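Local coordinates for hypothetical protein (Bacteroides caccae, PDB 4M8R) that is of unknown function but combines an N-terminal immunoglobulin-like domain with a C-terminal WD40-like domain of probable beta-propeller fold, at residues 199-204 and 259-264; 305-310 and 370-375. All coordinates share one frame; numbering follows the deposited sequence.

Interaction 1: residues 199-204 and 259-264; sequences LVIGSG and DYPGVF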
loop_
_atom_site.group_PDB
_atom_site.type_symbol
_atom_site.label_atom_id
_atom_site.label_comp_id
_atom_site.label_asym_id
_atom_site.label_seq_id
_atom_site.Cartn_x
_atom_site.Cartn_y
_atom_site.Cartn_z
ATOM N N LEU A 199 -20.661 19.298 -11.541
ATOM C CA LEU A 199 -19.637 18.332 -11.196
ATOM C C LEU A 199 -19.336 18.513 -9.720
ATOM O O LEU A 199 -19.514 19.602 -9.169
ATOM C CB LEU A 199 -18.368 18.571 -12.000
ATOM C CG LEU A 199 -18.462 18.347 -13.504
ATOM C CD1 LEU A 199 -17.094 18.566 -14.131
ATOM C CD2 LEU A 199 -18.978 16.950 -13.816
ATOM N N VAL A 200 -18.874 17.447 -9.083
ATOM C CA VAL A 200 -18.540 17.493 -7.668
ATOM C C VAL A 200 -17.149 16.904 -7.464
ATOM O O VAL A 200 -16.891 15.757 -7.834
ATOM C CB VAL A 200 -19.566 16.725 -6.822
ATOM C CG1 VAL A 200 -19.295 16.932 -5.340
ATOM C CG2 VAL A 200 -20.982 17.180 -7.160
ATOM N N ILE A 201 -16.265 17.704 -6.878
ATOM C CA ILE A 201 -14.898 17.291 -6.639
ATOM C C ILE A 201 -14.634 17.133 -5.146
ATOM O O ILE A 201 -15.485 17.460 -4.322
ATOM C CB ILE A 201 -13.906 18.293 -7.254
ATOM C CG1 ILE A 201 -14.131 19.706 -6.715
ATOM C CG2 ILE A 201 -14.048 18.288 -8.770
ATOM C CD1 ILE A 201 -13.062 20.678 -7.157
ATOM N N GLY A 202 -13.455 16.617 -4.806
ATOM C CA GLY A 202 -13.040 16.492 -3.414
ATOM C C GLY A 202 -13.273 15.140 -2.759
ATOM O O GLY A 202 -12.982 14.986 -1.575
ATOM N N SER A 203 -13.795 14.157 -3.493
ATOM C CA SER A 203 -14.028 12.834 -2.902
ATOM C C SER A 203 -12.713 12.158 -2.546
ATOM O O SER A 203 -12.633 11.431 -1.559
ATOM C CB SER A 203 -14.830 11.927 -3.837
ATOM O OG SER A 203 -14.112 11.638 -5.022
ATOM N N GLY A 204 -11.686 12.408 -3.347
ATOM C CA GLY A 204 -10.377 11.811 -3.122
ATOM C C GLY A 204 -9.752 11.383 -4.432
ATOM O O GLY A 204 -8.644 11.812 -4.768
ATOM N N ASP A 259 -21.984 26.577 -12.485
ATOM C CA ASP A 259 -20.946 27.553 -12.814
ATOM C C ASP A 259 -19.654 27.242 -12.065
ATOM O O ASP A 259 -18.560 27.515 -12.561
ATOM C CB ASP A 259 -21.425 28.971 -12.514
ATOM C CG ASP A 259 -22.525 29.419 -13.458
ATOM O OD1 ASP A 259 -22.373 29.203 -14.681
ATOM O OD2 ASP A 259 -23.536 29.977 -12.979
ATOM N N TYR A 260 -19.792 26.669 -10.872
ATOM C CA TYR A 260 -18.652 26.236 -10.081
ATOM C C TYR A 260 -18.836 24.799 -9.609
ATOM O O TYR A 260 -19.956 24.362 -9.370
ATOM C CB TYR A 260 -18.452 27.164 -8.880
ATOM C CG TYR A 260 -18.128 28.577 -9.287
ATOM C CD1 TYR A 260 -16.829 28.941 -9.638
ATOM C CD2 TYR A 260 -19.126 29.551 -9.346
ATOM C CE1 TYR A 260 -16.530 30.235 -10.025
ATOM C CE2 TYR A 260 -18.834 30.847 -9.730
ATOM C CZ TYR A 260 -17.538 31.184 -10.068
ATOM O OH TYR A 260 -17.249 32.470 -10.445
ATOM N N PRO A 261 -17.728 24.055 -9.481
ATOM C CA PRO A 261 -17.842 22.688 -8.992
ATOM C C PRO A 261 -18.321 22.616 -7.544
ATOM O O PRO A 261 -17.950 23.446 -6.712
ATOM C CB PRO A 261 -16.415 22.135 -9.112
ATOM C CG PRO A 261 -15.525 23.308 -9.315
ATOM C CD PRO A 261 -16.361 24.396 -9.908
ATOM N N GLY A 262 -19.160 21.627 -7.262
ATOM C CA GLY A 262 -19.528 21.318 -5.896
ATOM C C GLY A 262 -18.367 20.648 -5.188
ATOM O O GLY A 262 -17.400 20.211 -5.822
ATOM N N VAL A 263 -18.459 20.569 -3.866
ATOM C CA VAL A 263 -17.378 20.023 -3.058
ATOM C C VAL A 263 -17.927 19.067 -2.014
ATOM O O VAL A 263 -18.865 19.396 -1.299
ATOM C CB VAL A 263 -16.598 21.156 -2.366
ATOM C CG1 VAL A 263 -15.672 20.608 -1.293
ATOM C CG2 VAL A 263 -15.805 21.951 -3.389
ATOM N N PHE A 264 -17.337 17.880 -1.945
ATOM C CA PHE A 264 -17.669 16.912 -0.903
ATOM C C PHE A 264 -17.076 17.358 0.420
ATOM O O PHE A 264 -15.882 17.640 0.506
ATOM C CB PHE A 264 -17.087 15.525 -1.218
ATOM C CG PHE A 264 -17.911 14.705 -2.173
ATOM C CD1 PHE A 264 -19.114 14.153 -1.772
ATOM C CD2 PHE A 264 -17.460 14.451 -3.464
ATOM C CE1 PHE A 264 -19.867 13.380 -2.644
ATOM C CE2 PHE A 264 -18.208 13.683 -4.341
ATOM C CZ PHE A 264 -19.417 13.149 -3.930
#
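Val200 and Phe264 meet at about a right angle: the methyl CG1 of Val200 stands over one face of the phenyl ring, 3.8 Å from its centroid and displaced toward the rim, in a CH-pi contact. With CG1 anti to the backbone N (chi1 -173°), the valine directs this branch at ring atoms CD2 and CE2. Ser203 CB comes up obliquely to the same two ring atoms, 3.7 Å from Phe264 CD2, while its hydroxyl OG bonds to Asp206 O. Phe57 of the second subunit also meets the Phe264 ring. The other face of the sheet carries Ile201 and Val263. There Ile201 CG1 lies 4.1 Å from Pro261 CB, the two side chains crossing at a slant, and 4.3 Å from Val263 CG2.

Parallel bridges join strands 196-201 and 262-264, consistent with innermost strands of neighbouring blades in the probable beta-propeller. Gly262 N donates to Leu199 O (2.8 Å), Gly262 O accepts from Ile201 N (2.9 Å), and Phe264 N donates to Ile201 O (3.0 Å). Glycine suits position 262 because a side chain would press on Val200 CG2 and Leu199 O. At Gly202 the positive phi (96°) would jam a CB against the preceding carbonyl O. The chemistry thus divides the work: main-chain bonds fix the register and pair the amides of Ile201, Gly262 and Phe264, while mainly apolar groups pack on both faces.

Interaction 2: residues 305-310 and 370-375; sequences IPFYFG and VSITNR. With EDO (1,2-ethanediol), chain H.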
loop_
_atom_site.group_PDB
_atom_site.type_symbol
_atom_site.label_atom_id
_atom_site.label_comp_id
_atom_site.label_asym_id
_atom_site.label_seq_id
_atom_site.Cartn_x
_atom_site.Cartn_y
_atom_site.Cartn_z
ATOM N N ILE A 305 -18.507 30.602 -4.042
ATOM C CA ILE A 305 -17.788 29.477 -4.616
ATOM C C ILE A 305 -17.408 28.511 -3.495
ATOM O O ILE A 305 -16.742 28.910 -2.542
ATOM C CB ILE A 305 -16.506 29.940 -5.333
ATOM C CG1 ILE A 305 -16.825 31.052 -6.340
ATOM C CG2 ILE A 305 -15.831 28.763 -6.031
ATOM C CD1 ILE A 305 -15.594 31.700 -6.945
ATOM N N PRO A 306 -17.826 27.237 -3.602
ATOM C CA PRO A 306 -17.381 26.264 -2.614
ATOM C C PRO A 306 -15.904 25.917 -2.792
ATOM O O PRO A 306 -15.385 25.982 -3.906
ATOM C CB PRO A 306 -18.246 25.027 -2.906
ATOM C CG PRO A 306 -19.281 25.458 -3.888
ATOM C CD PRO A 306 -18.702 26.627 -4.613
ATOM N N PHE A 307 -15.238 25.547 -1.703
ATOM C CA PHE A 307 -13.850 25.107 -1.779
ATOM C C PHE A 307 -13.551 24.023 -0.759
ATOM O O PHE A 307 -14.347 23.763 0.139
ATOM C CB PHE A 307 -12.903 26.288 -1.556
ATOM C CG PHE A 307 -13.002 26.891 -0.182
ATOM C CD1 PHE A 307 -12.306 26.339 0.883
ATOM C CD2 PHE A 307 -13.791 28.006 0.045
ATOM C CE1 PHE A 307 -12.399 26.890 2.150
ATOM C CE2 PHE A 307 -13.883 28.562 1.309
ATOM C CZ PHE A 307 -13.191 28.004 2.364
ATOM N N TYR A 308 -12.393 23.392 -0.920
ATOM C CA TYR A 308 -11.870 22.492 0.094
ATOM C C TYR A 308 -10.364 22.627 0.216
ATOM O O TYR A 308 -9.694 22.997 -0.741
ATOM C CB TYR A 308 -12.238 21.040 -0.221
ATOM C CG TYR A 308 -11.456 20.405 -1.347
ATOM C CD1 TYR A 308 -11.846 20.564 -2.676
ATOM C CD2 TYR A 308 -10.341 19.615 -1.080
ATOM C CE1 TYR A 308 -11.142 19.967 -3.709
ATOM C CE2 TYR A 308 -9.629 19.014 -2.102
ATOM C CZ TYR A 308 -10.029 19.197 -3.415
ATOM O OH TYR A 308 -9.312 18.605 -4.424
ATOM N N PHE A 309 -9.852 22.339 1.407
ATOM C CA PHE A 309 -8.421 22.136 1.627
ATOM C C PHE A 309 -8.183 20.642 1.814
ATOM O O PHE A 309 -8.818 20.030 2.661
ATOM C CB PHE A 309 -7.961 22.829 2.910
ATOM C CG PHE A 309 -7.911 24.324 2.828
ATOM C CD1 PHE A 309 -9.037 25.082 3.094
ATOM C CD2 PHE A 309 -6.720 24.975 2.532
ATOM C CE1 PHE A 309 -8.984 26.467 3.042
ATOM C CE2 PHE A 309 -6.661 26.357 2.476
ATOM C CZ PHE A 309 -7.796 27.106 2.732
ATOM N N GLY A 310 -7.280 20.062 1.032
ATOM C CA GLY A 310 -6.833 18.691 1.261
ATOM C C GLY A 310 -5.720 18.702 2.292
ATOM O O GLY A 310 -4.649 19.246 2.035
ATOM N N VAL A 370 -12.672 35.014 -8.396
ATOM C CA VAL A 370 -13.391 34.494 -9.573
ATOM C C VAL A 370 -13.084 33.031 -9.905
ATOM O O VAL A 370 -13.782 32.423 -10.716
ATOM C CB VAL A 370 -13.130 35.345 -10.834
ATOM C CG1 VAL A 370 -13.830 36.691 -10.709
ATOM C CG2 VAL A 370 -11.635 35.514 -11.085
ATOM N N SER A 371 -12.042 32.477 -9.292
ATOM C CA SER A 371 -11.733 31.069 -9.442
ATOM C C SER A 371 -10.970 30.571 -8.224
ATOM O O SER A 371 -10.179 31.310 -7.633
ATOM C CB SER A 371 -10.904 30.840 -10.704
ATOM O OG SER A 371 -10.902 29.472 -11.075
ATOM N N ILE A 372 -11.236 29.321 -7.844
ATOM C CA ILE A 372 -10.488 28.631 -6.795
ATOM C C ILE A 372 -10.142 27.236 -7.302
ATOM O O ILE A 372 -10.967 26.578 -7.932
ATOM C CB ILE A 372 -11.304 28.499 -5.489
ATOM C CG1 ILE A 372 -11.823 29.864 -5.031
ATOM C CG2 ILE A 372 -10.457 27.866 -4.389
ATOM C CD1 ILE A 372 -12.600 29.822 -3.734
ATOM N N THR A 373 -8.928 26.784 -7.010
ATOM C CA THR A 373 -8.493 25.456 -7.428
ATOM C C THR A 373 -7.339 24.967 -6.542
ATOM O O THR A 373 -6.759 25.757 -5.797
ATOM C CB THR A 373 -8.122 25.453 -8.924
ATOM O OG1 THR A 373 -7.783 24.126 -9.345
ATOM C CG2 THR A 373 -6.972 26.424 -9.210
ATOM N N ASN A 374 -7.028 23.670 -6.615
ATOM C CA ASN A 374 -6.110 23.035 -5.668
ATOM C C ASN A 374 -4.953 22.333 -6.351
ATOM O O ASN A 374 -5.155 21.577 -7.296
ATOM C CB ASN A 374 -6.846 21.994 -4.826
ATOM C CG ASN A 374 -7.994 22.580 -4.035
ATOM O OD1 ASN A 374 -9.011 22.967 -4.600
ATOM N ND2 ASN A 374 -7.843 22.632 -2.720
ATOM N N ARG A 375 -3.745 22.575 -5.854
ATOM C CA ARG A 375 -2.563 21.874 -6.323
ATOM C C ARG A 375 -2.309 20.719 -5.363
ATOM O O ARG A 375 -1.905 20.935 -4.219
ATOM C CB ARG A 375 -1.354 22.814 -6.366
ATOM C CG ARG A 375 -0.304 22.360 -7.368
ATOM C CD ARG A 375 1.116 22.742 -6.990
ATOM N NE ARG A 375 1.337 24.182 -6.947
ATOM C CZ ARG A 375 2.518 24.771 -7.116
ATOM N NH1 ARG A 375 3.610 24.057 -7.371
ATOM N NH2 ARG A 375 2.604 26.094 -7.046
HETATM C C1 EDO H . -12.987 24.420 -5.354
HETATM O O1 EDO H . -13.141 24.288 -6.770
HETATM C C2 EDO H . -11.656 23.800 -4.956
HETATM O O2 EDO H . -11.382 23.996 -3.562
HETATM O O HOH W 1 -5.511 21.209 -0.869
#
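Asn374 ND2 is held by two acceptors. It donates to Tyr308 O at 2.7 Å with an N-H...O angle of 155°, and more distantly, at 3.3 Å, to a water that also accepts from Gly310 N. The carbonyl lies close to the amide plane of Asn374, and that plane stacks on the Tyr308 ring with only 12° between them, ND2 sitting 4.0 Å above the ring plane, over its centre. Tyr308 CG lies between the backbone N and the carbonyl carbon (chi1 74°), and from there the ring presents a face to the amide. An alanine in place of Asn374 would probably leave Tyr308 O without this donor, uncover that part of the ring face and loosen the water.

Toward the start of the segments the contact turns apolar. Ile372 reaches across with both branches: CD1 lies 4.1 Å from Ile305 CG2, and CG2 lies 4.1 Å from Phe307 CB. Branched aliphatic residues suit this span, since the backbones are too far apart to bond directly. A 1,2-ethanediol, probably from the crystallisation liquor, links the two strands at this point. Its O2 accepts from Tyr308 N at 2.9 Å, and its O1 gives a weak bond to Ile372 O.

The axes of segments 305-310 and 370-373 approach to 7.7 Å and run roughly parallel; each lies on the first strand of a four-stranded antiparallel sheet, consistent with the innermost strands of adjoining beta-propeller blades.

The centres of interaction 1 and interaction 2 lie about 9 Å apart, and the two contacts touch directly. Val263 CG1 packs 3.6 Å from Tyr308 CB, so the segment 259-264 abuts 305-310. Tyr260 reaches further along the same flank: its CE1 is 3.5 Å from Ile305 CD1, and its hydroxyl makes a weak hydrogen bond to Val370 O. The 1,2-ethanediol of interaction 2 also borders interaction 1, with its O1 3.6 Å from Ile201 CD1. Such a molecule may mark a pocket between the two contacts; no function can be assigned to it. Together the contacts line up successive inner strands of the probable propeller, the first pair joined by direct backbone-to-backbone bonds, the second chiefly through side chains.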